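Local structure of regulator of polyketide synthase expression (Bifidobacterium adolescentis, 3ONQ) at residues B[145-149]-B[168-174]; B[56-60]-B[139-143]; B[181-186]-B[256-261]; B[59-64]-B[118-124]; B[25-29]-B[86-90]. The protein is of uncharacterised function but, with its PucR-type helix-turn-helix domain, probably binds DNA and regulates transcription. All coordinates share one frame. Residue numbers count along the deposited sequence, not the author numbering.

How the interactions relate
The first contact along the chain is interaction 5, where helix 21-33 packs on strand 86-91, closing a loop that holds strand 55-61. That strand opens interactions 2 and 4, which share Ile59 and Gly60. Interaction 4 ties the end of the strand to loop 118-124; interaction 2 reaches on to helix 132-149. Both cross interaction 5 along the chain, and Leu140 of interaction 2 touches Phe29 of interaction 5. These three contacts belong to the alpha/beta part. Interaction 1 follows and joins the end of helix 132-149 to helix 166-172; its Leu147 packs on Gly60. Interaction 3 comes last, in the helical C-terminal part, and meets interaction 1 through Ala170 and Leu181.

Interaction 1 (B[145-149]-B[168-174]); sequences FSLQA and ERALLGD
Two helix ends cross here, joining helix 132-149 of the alpha/beta part to the start of the helical C-terminal part. The axes of 145-149 and 168-172 come within 9.0 Å at a signed angle of 103°. The CA atoms of Phe145 and Arg169 are 5.7 Å apart, those of Ala149 and Glu168 5.5 Å. Helix 166-172 ends in a Schellman motif: Gly173 has phi 102° and psi 17°, and Asp174 N bonds to Arg169 O at 3.1 Å. Asp174 then N-caps the next helix, with OD1 accepting from Tyr176 N.

Apolar packing centres on Phe145 (chi1 m). Asp174 CB makes a CH-pi contact with its ring, 3.5 Å from the centroid. Phe145 CD1 lies 3.9 Å from Leu172 CB. Ala149 CB meets Glu168 CB at 3.6 Å, and Gln148 CB meets Leu172 CD1 at 3.7 Å. Leu172 also packs on Met259 of the second subunit.

No direct hydrogen bond joins the segments. The charged pair lies within 168-174: Asp174 (chi1 t) holds Arg169 in a salt bridge, with OD2 2.8 Å from Arg169 NE and 2.9 Å from NH2. Ser146 OG is hydrogen-bonded to Glu142 O, one turn back. One water spans the gap, 3.1 Å from Ser146 OG and 2.8 Å from Arg169 NH1.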
# COMPACT_ATOMS: atom_id res chain seq x y z
N PHE B 145 11.80 -12.42 12.56
CA PHE B 145 13.07 -11.69 12.53
C PHE B 145 13.72 -11.54 13.91
O PHE B 145 14.95 -11.59 14.02
CB PHE B 145 12.90 -10.32 11.89
CG PHE B 145 12.87 -10.34 10.38
CD1 PHE B 145 14.01 -10.67 9.66
CD2 PHE B 145 11.73 -9.96 9.69
CE1 PHE B 145 14.00 -10.66 8.26
CE2 PHE B 145 11.70 -9.95 8.31
CZ PHE B 145 12.84 -10.30 7.59
N SER B 146 12.91 -11.34 14.95
CA SER B 146 13.43 -11.22 16.32
C SER B 146 14.11 -12.52 16.74
O SER B 146 15.18 -12.49 17.34
CB SER B 146 12.34 -10.85 17.34
OG SER B 146 11.92 -9.51 17.19
N LEU B 147 13.50 -13.65 16.41
CA LEU B 147 14.05 -14.93 16.81
C LEU B 147 15.35 -15.19 16.05
O LEU B 147 16.29 -15.71 16.62
CB LEU B 147 13.04 -16.07 16.57
CG LEU B 147 11.82 -16.07 17.52
CD1 LEU B 147 10.73 -17.04 17.03
CD2 LEU B 147 12.21 -16.40 18.97
N GLN B 148 15.39 -14.83 14.77
CA GLN B 148 16.63 -14.96 13.98
C GLN B 148 17.73 -14.01 14.47
O GLN B 148 18.91 -14.29 14.33
CB GLN B 148 16.35 -14.72 12.49
CG GLN B 148 15.47 -15.80 11.85
CD GLN B 148 15.36 -15.63 10.34
OE1 GLN B 148 15.12 -14.53 9.84
NE2 GLN B 148 15.52 -16.74 9.61
N ALA B 149 17.33 -12.88 15.03
CA ALA B 149 18.26 -11.85 15.50
C ALA B 149 18.81 -12.15 16.91
O ALA B 149 19.92 -11.76 17.26
CB ALA B 149 17.56 -10.48 15.48
N GLU B 168 19.68 -5.50 14.75
CA GLU B 168 19.96 -6.82 14.20
C GLU B 168 18.88 -7.22 13.17
O GLU B 168 19.18 -7.80 12.12
CB GLU B 168 20.07 -7.86 15.30
CG GLU B 168 21.26 -7.65 16.23
CD GLU B 168 21.04 -6.55 17.26
OE1 GLU B 168 19.91 -6.04 17.41
OE2 GLU B 168 22.03 -6.21 17.93
N ARG B 169 17.62 -6.89 13.47
CA ARG B 169 16.54 -7.14 12.53
C ARG B 169 16.75 -6.36 11.25
O ARG B 169 16.59 -6.89 10.15
CB ARG B 169 15.18 -6.80 13.15
CG ARG B 169 14.72 -7.82 14.19
CD ARG B 169 13.53 -7.30 14.99
NE ARG B 169 12.47 -6.82 14.11
CZ ARG B 169 11.42 -6.11 14.52
NH1 ARG B 169 11.29 -5.82 15.81
NH2 ARG B 169 10.51 -5.69 13.64
N ALA B 170 17.11 -5.08 11.40
CA ALA B 170 17.40 -4.26 10.22
C ALA B 170 18.54 -4.86 9.40
O ALA B 170 18.46 -4.91 8.16
CB ALA B 170 17.68 -2.82 10.62
N LEU B 171 19.59 -5.35 10.07
CA LEU B 171 20.70 -6.01 9.36
C LEU B 171 20.24 -7.25 8.58
O LEU B 171 20.85 -7.61 7.57
CB LEU B 171 21.82 -6.41 10.33
CG LEU B 171 22.64 -5.26 10.94
CD1 LEU B 171 23.44 -5.76 12.12
CD2 LEU B 171 23.54 -4.61 9.88
N LEU B 172 19.19 -7.92 9.05
CA LEU B 172 18.65 -9.09 8.36
C LEU B 172 17.74 -8.72 7.19
O LEU B 172 17.35 -9.59 6.40
CB LEU B 172 17.87 -9.98 9.33
CG LEU B 172 18.72 -10.69 10.39
CD1 LEU B 172 17.79 -11.47 11.35
CD2 LEU B 172 19.72 -11.61 9.73
N GLY B 173 17.38 -7.45 7.09
CA GLY B 173 16.58 -6.98 5.97
C GLY B 173 15.11 -6.79 6.32
O GLY B 173 14.27 -6.71 5.44
N ASP B 174 14.80 -6.72 7.61
CA ASP B 174 13.44 -6.50 8.09
C ASP B 174 13.01 -5.04 7.92
O ASP B 174 13.41 -4.19 8.70
CB ASP B 174 13.37 -6.87 9.58
CG ASP B 174 11.98 -6.71 10.16
OD1 ASP B 174 11.04 -6.35 9.41
OD2 ASP B 174 11.82 -6.98 11.38
O HOH W 1 12.50 -6.70 18.23

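Interaction 2 (B[56-60]-B[139-143]); sequences CFAIG and ALRET
Strand 56-60 is extended and helix 139-143 runs over it with an angle of only 27° between their N-to-C directions. The axes approach to 7.6 Å. This is helix-on-sheet packing in the alpha/beta part, with the helix covering a strand inside the mixed sheet. The CA of Ala58 is 5.6 Å from that of Ala139, and the CA of Gly60 is 6.3 Å from that of Thr143.

Ala58 is at the centre. Its CB points at the helix and meets Ala139 CB at 3.9 Å, Leu140 CD2 at 4.2 Å and Thr143 OG1 at 3.5 Å. Phe57 and Ile59 point away, to the other face of the sheet, where helix 107-114 lies. Gly60 lets Thr143 sit close: Thr143 CG2 is 3.8 Å from Gly60 N, and a CB on Gly60 would clash with it. No hydrogen bond crosses the contact. Thr143 (chi1 m) turns its hydroxyl back to its own helix, OG1 donating to Ala139 O at 2.8 Å.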
# COMPACT_ATOMS: atom_id res chain seq x y z
N CYS B 56 -4.70 -9.15 17.27
CA CYS B 56 -3.92 -10.38 17.35
C CYS B 56 -2.53 -10.05 17.85
O CYS B 56 -2.13 -8.88 17.88
CB CYS B 56 -3.84 -11.04 15.96
SG CYS B 56 -2.93 -10.04 14.71
N PHE B 57 -1.79 -11.09 18.25
CA PHE B 57 -0.39 -10.96 18.62
C PHE B 57 0.25 -12.32 18.39
O PHE B 57 -0.46 -13.32 18.21
CB PHE B 57 -0.23 -10.54 20.08
CG PHE B 57 -0.86 -11.49 21.07
CD1 PHE B 57 -0.16 -12.59 21.54
CD2 PHE B 57 -2.15 -11.27 21.53
CE1 PHE B 57 -0.75 -13.46 22.45
CE2 PHE B 57 -2.74 -12.14 22.43
CZ PHE B 57 -2.04 -13.25 22.89
N ALA B 58 1.57 -12.36 18.40
CA ALA B 58 2.27 -13.59 18.10
C ALA B 58 3.28 -13.94 19.19
O ALA B 58 3.83 -13.06 19.86
CB ALA B 58 2.98 -13.47 16.74
N ILE B 59 3.49 -15.24 19.38
CA ILE B 59 4.50 -15.74 20.28
C ILE B 59 5.30 -16.75 19.50
O ILE B 59 4.72 -17.53 18.72
CB ILE B 59 3.88 -16.46 21.49
CG1 ILE B 59 2.97 -15.51 22.27
CG2 ILE B 59 4.96 -17.00 22.41
CD1 ILE B 59 2.23 -16.18 23.44
N GLY B 60 6.62 -16.76 19.67
CA GLY B 60 7.45 -17.69 18.94
C GLY B 60 8.68 -18.08 19.74
O GLY B 60 9.17 -17.31 20.56
N ALA B 139 2.91 -9.07 12.90
CA ALA B 139 3.20 -9.79 14.14
C ALA B 139 4.06 -11.03 13.87
O ALA B 139 5.04 -11.29 14.56
CB ALA B 139 1.90 -10.18 14.87
N LEU B 140 3.67 -11.81 12.88
CA LEU B 140 4.44 -13.01 12.55
C LEU B 140 5.85 -12.68 12.04
O LEU B 140 6.82 -13.36 12.39
CB LEU B 140 3.68 -13.88 11.56
CG LEU B 140 2.49 -14.62 12.20
CD1 LEU B 140 1.58 -15.26 11.14
CD2 LEU B 140 3.01 -15.68 13.15
N ARG B 141 5.98 -11.66 11.22
CA ARG B 141 7.29 -11.32 10.68
C ARG B 141 8.22 -10.71 11.73
O ARG B 141 9.38 -11.09 11.83
CB ARG B 141 7.16 -10.45 9.43
CG ARG B 141 6.68 -11.24 8.21
CD ARG B 141 6.53 -10.38 6.97
NE ARG B 141 7.78 -9.74 6.54
CZ ARG B 141 8.66 -10.30 5.71
NH1 ARG B 141 8.44 -11.51 5.22
NH2 ARG B 141 9.76 -9.64 5.37
N GLU B 142 7.73 -9.79 12.55
CA GLU B 142 8.60 -9.23 13.59
C GLU B 142 9.03 -10.33 14.54
O GLU B 142 10.14 -10.29 15.09
CB GLU B 142 7.95 -8.06 14.33
CG GLU B 142 6.72 -8.41 15.17
CD GLU B 142 5.90 -7.17 15.52
OE1 GLU B 142 6.48 -6.07 15.65
OE2 GLU B 142 4.66 -7.28 15.66
N THR B 143 8.16 -11.32 14.73
CA THR B 143 8.49 -12.46 15.59
C THR B 143 9.57 -13.31 14.93
O THR B 143 10.59 -13.63 15.55
CB THR B 143 7.25 -13.31 15.91
OG1 THR B 143 6.33 -12.53 16.69
CG2 THR B 143 7.64 -14.55 16.71

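Interaction 3 (B[181-186]-B[256-261]); sequences LYRNVY and IGRMRD. With SO4 (sulfate ion), chain R; SO4 (sulfate ion), chain O.
Two tyrosines of helix 175-190 share one carboxylate near the end of helix 244-261. Tyr182 OH donates to Asp261 OD1 at 2.6 Å, and Tyr186 OH donates to Asp261 OD2 at 2.7 Å (both chi1 t). A water bridges Tyr182 OH (3.1 Å) and Asp261 OD2 (2.8 Å).

Arg260 extends over the Tyr182 ring, with CD 3.6 Å from the centroid. Its charge is met by Glu179, which also pairs with Arg183. Sulfates, probably from the crystallisation liquor, bind Arg258 and Asn184. Gly257 CA lies over the Tyr186 ring, 3.2 Å from the centroid; a CB on Gly257 would clash with Tyr186 CD1. Ile256 CG2 meets Tyr182 CB at 4.0 Å.

The axes cross at -120° and 9.7 Å, with the CA atoms of Tyr182 and Gly257 5.4 Å apart. A pi-type turn bonds Tyr186 N to Leu181 O at 2.9 Å. Such steep helix-on-helix packing, with Tyr182 as the knob, joins helix 175-190 to the last helix, 244-261, in the helical part that carries the PucR-type helix-turn-helix.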
# COMPACT_ATOMS: atom_id res chain seq x y z
N LEU B 181 13.20 2.29 13.29
CA LEU B 181 14.42 3.03 13.62
C LEU B 181 14.29 4.44 13.05
O LEU B 181 14.63 5.41 13.72
CB LEU B 181 15.65 2.33 13.05
CG LEU B 181 16.07 1.07 13.81
CD1 LEU B 181 16.98 0.16 12.97
CD2 LEU B 181 16.73 1.46 15.13
N TYR B 182 13.77 4.55 11.84
CA TYR B 182 13.59 5.85 11.21
C TYR B 182 12.54 6.69 11.94
O TYR B 182 12.81 7.81 12.38
CB TYR B 182 13.22 5.69 9.74
CG TYR B 182 13.08 7.01 8.99
CD1 TYR B 182 14.14 7.90 8.91
CD2 TYR B 182 11.89 7.35 8.36
CE1 TYR B 182 14.02 9.10 8.22
CE2 TYR B 182 11.76 8.54 7.66
CZ TYR B 182 12.82 9.42 7.59
OH TYR B 182 12.70 10.61 6.91
N ARG B 183 11.34 6.13 12.09
CA ARG B 183 10.20 6.86 12.61
C ARG B 183 10.23 7.05 14.11
O ARG B 183 9.97 8.15 14.60
CB ARG B 183 8.88 6.17 12.24
CG ARG B 183 8.65 6.02 10.76
CD ARG B 183 8.43 7.36 10.11
NE ARG B 183 8.09 7.26 8.70
CZ ARG B 183 7.90 8.31 7.91
NH1 ARG B 183 8.02 9.54 8.40
NH2 ARG B 183 7.59 8.14 6.63
N ASN B 184 10.51 5.98 14.85
CA ASN B 184 10.35 6.01 16.30
C ASN B 184 11.59 6.41 17.06
O ASN B 184 11.52 6.68 18.25
CB ASN B 184 9.88 4.65 16.83
CG ASN B 184 8.52 4.24 16.26
OD1 ASN B 184 7.78 5.07 15.75
ND2 ASN B 184 8.21 2.96 16.35
N VAL B 185 12.74 6.42 16.40
CA VAL B 185 13.96 6.81 17.09
C VAL B 185 14.56 8.06 16.44
O VAL B 185 14.56 9.13 17.05
CB VAL B 185 14.98 5.64 17.15
CG1 VAL B 185 16.18 6.03 18.00
CG2 VAL B 185 14.31 4.40 17.73
N TYR B 186 15.03 7.93 15.20
CA TYR B 186 15.68 9.04 14.50
C TYR B 186 14.79 10.27 14.38
O TYR B 186 15.19 11.37 14.77
CB TYR B 186 16.14 8.59 13.12
CG TYR B 186 16.56 9.71 12.19
CD1 TYR B 186 17.86 10.23 12.22
CD2 TYR B 186 15.68 10.22 11.24
CE1 TYR B 186 18.25 11.25 11.34
CE2 TYR B 186 16.05 11.22 10.37
CZ TYR B 186 17.33 11.74 10.42
OH TYR B 186 17.67 12.74 9.53
N ILE B 256 20.45 5.03 9.63
CA ILE B 256 19.21 4.87 8.87
C ILE B 256 18.65 6.23 8.47
O ILE B 256 18.41 6.49 7.29
CB ILE B 256 18.13 4.10 9.68
CG1 ILE B 256 18.58 2.67 9.95
CG2 ILE B 256 16.81 4.06 8.91
CD1 ILE B 256 18.79 1.90 8.70
N GLY B 257 18.46 7.10 9.45
CA GLY B 257 17.94 8.44 9.21
C GLY B 257 18.75 9.25 8.21
O GLY B 257 18.19 9.85 7.29
N ARG B 258 20.07 9.28 8.39
CA ARG B 258 20.94 10.06 7.49
C ARG B 258 20.93 9.55 6.06
O ARG B 258 20.88 10.34 5.12
CB ARG B 258 22.36 10.11 8.02
CG ARG B 258 22.52 11.08 9.15
CD ARG B 258 23.87 10.94 9.86
NE ARG B 258 24.03 11.99 10.86
CZ ARG B 258 24.66 11.83 12.03
NH1 ARG B 258 25.20 10.66 12.34
NH2 ARG B 258 24.74 12.84 12.88
N MSE B 259 20.98 8.24 5.89
CA MSE B 259 20.91 7.65 4.56
C MSE B 259 19.56 7.94 3.91
O MSE B 259 19.48 8.14 2.70
CB MSE B 259 21.13 6.14 4.63
CG MSE B 259 22.51 5.79 5.13
SE MSE B 259 22.93 3.91 5.08
CE MSE B 259 21.56 3.19 6.31
N ARG B 260 18.51 7.98 4.72
CA ARG B 260 17.17 8.20 4.17
C ARG B 260 16.90 9.66 3.79
O ARG B 260 16.24 9.94 2.79
CB ARG B 260 16.11 7.70 5.15
CG ARG B 260 14.73 7.67 4.54
CD ARG B 260 13.87 6.62 5.20
NE ARG B 260 12.47 6.82 4.85
CZ ARG B 260 11.47 6.06 5.28
NH1 ARG B 260 11.72 5.03 6.09
NH2 ARG B 260 10.22 6.32 4.90
N ASP B 261 17.42 10.58 4.58
CA ASP B 261 17.12 12.00 4.42
C ASP B 261 18.10 12.76 3.53
O ASP B 261 17.83 13.90 3.15
CB ASP B 261 17.04 12.67 5.80
CG ASP B 261 15.76 12.33 6.53
OD1 ASP B 261 14.87 11.71 5.92
OD2 ASP B 261 15.64 12.70 7.72
S SO4 R . 22.76 15.42 10.43
O1 SO4 R . 23.80 15.31 11.45
O2 SO4 R . 21.97 16.64 10.62
O3 SO4 R . 23.38 15.43 9.11
O4 SO4 R . 21.88 14.26 10.53
S SO4 O . 4.63 1.29 15.53
O1 SO4 O . 5.01 0.95 16.90
O2 SO4 O . 3.50 2.22 15.56
O3 SO4 O . 5.74 1.93 14.84
O4 SO4 O . 4.24 0.07 14.83
O HOH W 2 13.01 13.15 8.72
O HOH W 3 7.77 5.31 5.30

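Interaction 4 (B[59-64]-B[118-124]); sequences IGGVPS and FSEDEPL
At one end of the mixed sheet, strand 55-61 runs out into a loop, and the loop that leads into strand 124-131 folds beside it. The two segments run antiparallel. The CA atoms of Gly61 and Leu124 are 4.4 Å apart, those of Ser64 and Ser119 3.9 Å, and the backbones of Pro63 and Phe118 are bridged.

One direct hydrogen bond joins them, from Ser119 N to Val62 O at 2.7 Å. Val62 O also takes a CA-H...O contact from Phe118 CA at 3.3 Å, and Gly60 O one from Leu124 CA at 3.4 Å. A water bridges the two backbones, accepting from Val62 N at 3.0 Å and lying 2.7 Å from Pro123 O.

Ser119 to Glu122 form a type I beta turn. Within it Ser119 OG (chi1 t) accepts from Asp121 N at 2.9 Å, an ST turn.

The Phe118 ring (chi1 m) lies along the strand end, with CE1 3.6 Å from Gly61 N and CE2 4.2 Å from Ile59 CG2. Ile59 CG2 also meets Leu124 CD1 at 3.9 Å. Val62 CG2 touches Glu122 CB at 3.6 Å. A CB on Gly61 would clash with Pro123 O. Helix 67-80 packs on Phe118 through Thr70 and Ile74. The whole is a helix-to-strand connection closing over the end of a neighbouring antiparallel strand in an alpha/beta sheet.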
# COMPACT_ATOMS: atom_id res chain seq x y z
N ILE B 59 3.49 -15.24 19.38
CA ILE B 59 4.50 -15.74 20.28
C ILE B 59 5.30 -16.75 19.50
O ILE B 59 4.72 -17.53 18.72
CB ILE B 59 3.88 -16.46 21.49
CG1 ILE B 59 2.97 -15.51 22.27
CG2 ILE B 59 4.96 -17.00 22.41
CD1 ILE B 59 2.23 -16.18 23.44
N GLY B 60 6.62 -16.76 19.67
CA GLY B 60 7.45 -17.69 18.94
C GLY B 60 8.68 -18.08 19.74
O GLY B 60 9.17 -17.31 20.56
N GLY B 61 9.16 -19.30 19.50
CA GLY B 61 10.36 -19.80 20.14
C GLY B 61 10.56 -21.24 19.70
O GLY B 61 9.98 -21.68 18.71
N VAL B 62 11.38 -21.98 20.44
CA VAL B 62 11.65 -23.37 20.09
C VAL B 62 10.89 -24.29 21.04
O VAL B 62 10.95 -24.10 22.24
CB VAL B 62 13.15 -23.67 20.19
CG1 VAL B 62 13.43 -25.15 19.89
CG2 VAL B 62 13.95 -22.75 19.27
N PRO B 63 10.18 -25.29 20.50
CA PRO B 63 9.36 -26.13 21.38
C PRO B 63 10.18 -26.82 22.46
O PRO B 63 11.33 -27.17 22.24
CB PRO B 63 8.71 -27.16 20.43
CG PRO B 63 9.35 -26.94 19.09
CD PRO B 63 9.96 -25.58 19.07
N SER B 64 9.58 -26.99 23.64
CA SER B 64 10.25 -27.55 24.80
C SER B 64 10.62 -29.02 24.59
O SER B 64 11.71 -29.45 24.94
CB SER B 64 9.36 -27.42 26.03
OG SER B 64 10.13 -27.43 27.21
N PHE B 118 7.86 -24.08 25.68
CA PHE B 118 8.98 -23.59 24.87
C PHE B 118 10.29 -23.83 25.61
O PHE B 118 10.37 -23.62 26.82
CB PHE B 118 8.85 -22.10 24.53
CG PHE B 118 7.79 -21.79 23.52
CD1 PHE B 118 8.05 -21.87 22.16
CD2 PHE B 118 6.51 -21.40 23.93
CE1 PHE B 118 7.05 -21.59 21.22
CE2 PHE B 118 5.52 -21.12 23.01
CZ PHE B 118 5.80 -21.21 21.65
N SER B 119 11.31 -24.24 24.88
CA SER B 119 12.61 -24.52 25.49
C SER B 119 13.15 -23.33 26.26
O SER B 119 13.16 -22.20 25.76
CB SER B 119 13.62 -24.97 24.44
OG SER B 119 14.92 -24.92 24.98
N GLU B 120 13.62 -23.59 27.48
CA GLU B 120 14.25 -22.59 28.32
C GLU B 120 15.63 -22.22 27.79
O GLU B 120 16.21 -21.21 28.18
CB GLU B 120 14.38 -23.11 29.76
CG GLU B 120 13.06 -23.39 30.47
CD GLU B 120 12.41 -22.13 31.05
OE1 GLU B 120 13.15 -21.25 31.54
OE2 GLU B 120 11.17 -22.03 31.00
N ASP B 121 16.16 -23.06 26.90
CA ASP B 121 17.54 -22.89 26.41
C ASP B 121 17.58 -22.11 25.11
O ASP B 121 18.65 -21.91 24.53
CB ASP B 121 18.21 -24.25 26.19
CG ASP B 121 18.32 -25.07 27.47
OD1 ASP B 121 18.66 -24.50 28.53
OD2 ASP B 121 18.05 -26.29 27.41
N GLU B 122 16.41 -21.69 24.64
CA GLU B 122 16.29 -20.96 23.39
C GLU B 122 15.47 -19.68 23.59
O GLU B 122 14.65 -19.59 24.50
CB GLU B 122 15.64 -21.83 22.31
CG GLU B 122 16.28 -23.21 22.14
CD GLU B 122 17.73 -23.14 21.69
OE1 GLU B 122 18.14 -22.10 21.12
OE2 GLU B 122 18.47 -24.13 21.92
N PRO B 123 15.70 -18.68 22.74
CA PRO B 123 14.95 -17.42 22.82
C PRO B 123 13.45 -17.62 22.62
O PRO B 123 13.00 -18.56 21.97
CB PRO B 123 15.54 -16.61 21.66
CG PRO B 123 16.92 -17.14 21.52
CD PRO B 123 16.77 -18.62 21.73
N LEU B 124 12.69 -16.71 23.21
CA LEU B 124 11.25 -16.68 23.13
C LEU B 124 10.89 -15.22 22.86
O LEU B 124 11.47 -14.33 23.49
CB LEU B 124 10.67 -17.14 24.47
CG LEU B 124 9.17 -17.06 24.72
CD1 LEU B 124 8.45 -18.09 23.86
CD2 LEU B 124 8.86 -17.28 26.19
O HOH W 4 12.24 -20.92 23.08
O HOH W 5 12.83 -26.50 28.63

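Interaction 5 (B[25-29]-B[86-90]); sequences ERLAF and VVIGT
Glu25 begins the contact on helix 21-33. Its side chain is extended, with chi1 and chi2 both t, and reaches the strand backbone. OE2 accepts from Ile88 N at 2.8 Å. The CG of Glu25 also touches Val87 CG1 at 3.9 Å, and the CA atoms of these two residues are 6.3 Å apart. Arg75 of helix 67-80 pairs with the same carboxylate and also bonds to Val86 O.

Segment 86-90 belongs to an outermost strand of the mixed sheet within this chain. The helix crosses it steeply, at -77° with axes 7.9 Å apart, and covers one face of the alpha/beta sheet at this edge strand.

One turn on, Ala28 also points to the strand but packs on helix 39-48. Phe29 (chi1 t) follows, its N bonded to Glu25 O at 2.8 Å. Its CB meets Val87 CG1 at 4.1 Å. The ring lies flat on Gly89, whose CA is 3.5 Å from the centroid in a CH-pi contact; a CB on Gly89 would clash with Phe29 CD2. Phe29 CE2 is 3.5 Å from Thr90 O.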
# COMPACT_ATOMS: atom_id res chain seq x y z
N GLU B 25 -4.75 -23.56 7.26
CA GLU B 25 -3.95 -22.87 8.28
C GLU B 25 -2.51 -22.68 7.80
O GLU B 25 -1.96 -21.58 7.89
CB GLU B 25 -3.97 -23.63 9.60
CG GLU B 25 -3.18 -22.93 10.71
CD GLU B 25 -2.97 -23.81 11.93
OE1 GLU B 25 -2.68 -25.01 11.76
OE2 GLU B 25 -3.09 -23.30 13.06
N ARG B 26 -1.89 -23.75 7.31
CA ARG B 26 -0.50 -23.68 6.90
C ARG B 26 -0.36 -22.68 5.76
O ARG B 26 0.63 -21.93 5.71
CB ARG B 26 0.04 -25.04 6.47
CG ARG B 26 1.47 -24.99 5.97
CD ARG B 26 2.02 -26.38 5.64
NE ARG B 26 0.97 -27.34 5.28
CZ ARG B 26 0.47 -27.50 4.05
NH1 ARG B 26 0.90 -26.75 3.04
NH2 ARG B 26 -0.48 -28.41 3.85
N LEU B 27 -1.34 -22.66 4.87
CA LEU B 27 -1.34 -21.73 3.74
C LEU B 27 -1.47 -20.29 4.22
O LEU B 27 -0.75 -19.41 3.74
CB LEU B 27 -2.46 -22.06 2.75
CG LEU B 27 -2.61 -21.11 1.56
CD1 LEU B 27 -1.37 -21.13 0.67
CD2 LEU B 27 -3.87 -21.45 0.74
N ALA B 28 -2.38 -20.04 5.15
CA ALA B 28 -2.52 -18.68 5.68
C ALA B 28 -1.23 -18.28 6.41
O ALA B 28 -0.75 -17.16 6.26
CB ALA B 28 -3.70 -18.59 6.60
N PHE B 29 -0.69 -19.20 7.19
CA PHE B 29 0.58 -18.98 7.88
C PHE B 29 1.66 -18.55 6.89
O PHE B 29 2.27 -17.50 7.06
CB PHE B 29 1.02 -20.24 8.63
CG PHE B 29 2.33 -20.09 9.37
CD1 PHE B 29 2.38 -19.45 10.60
CD2 PHE B 29 3.49 -20.63 8.86
CE1 PHE B 29 3.57 -19.34 11.30
CE2 PHE B 29 4.69 -20.52 9.54
CZ PHE B 29 4.74 -19.88 10.77
N VAL B 86 -6.18 -19.60 16.94
CA VAL B 86 -4.74 -19.43 16.96
C VAL B 86 -4.14 -20.15 15.74
O VAL B 86 -4.33 -21.35 15.56
CB VAL B 86 -4.12 -19.88 18.31
CG1 VAL B 86 -4.43 -21.32 18.58
CG2 VAL B 86 -2.61 -19.63 18.32
N VAL B 87 -3.46 -19.38 14.89
CA VAL B 87 -2.76 -19.93 13.73
C VAL B 87 -1.35 -20.30 14.13
O VAL B 87 -0.58 -19.44 14.59
CB VAL B 87 -2.72 -18.92 12.58
CG1 VAL B 87 -1.78 -19.41 11.47
CG2 VAL B 87 -4.14 -18.69 12.04
N ILE B 88 -1.01 -21.57 13.95
CA ILE B 88 0.29 -22.08 14.37
C ILE B 88 1.05 -22.61 13.18
O ILE B 88 0.48 -23.27 12.32
CB ILE B 88 0.12 -23.20 15.42
CG1 ILE B 88 -0.66 -22.67 16.62
CG2 ILE B 88 1.48 -23.77 15.83
CD1 ILE B 88 -0.76 -23.65 17.77
N GLY B 89 2.35 -22.32 13.13
CA GLY B 89 3.18 -22.80 12.03
C GLY B 89 4.63 -22.90 12.45
O GLY B 89 5.03 -22.37 13.48
N THR B 90 5.44 -23.58 11.65
CA THR B 90 6.84 -23.74 11.99
C THR B 90 7.72 -23.01 10.99
O THR B 90 7.34 -22.82 9.83
CB THR B 90 7.26 -25.21 12.04
OG1 THR B 90 7.08 -25.79 10.75
CG2 THR B 90 6.41 -25.96 13.05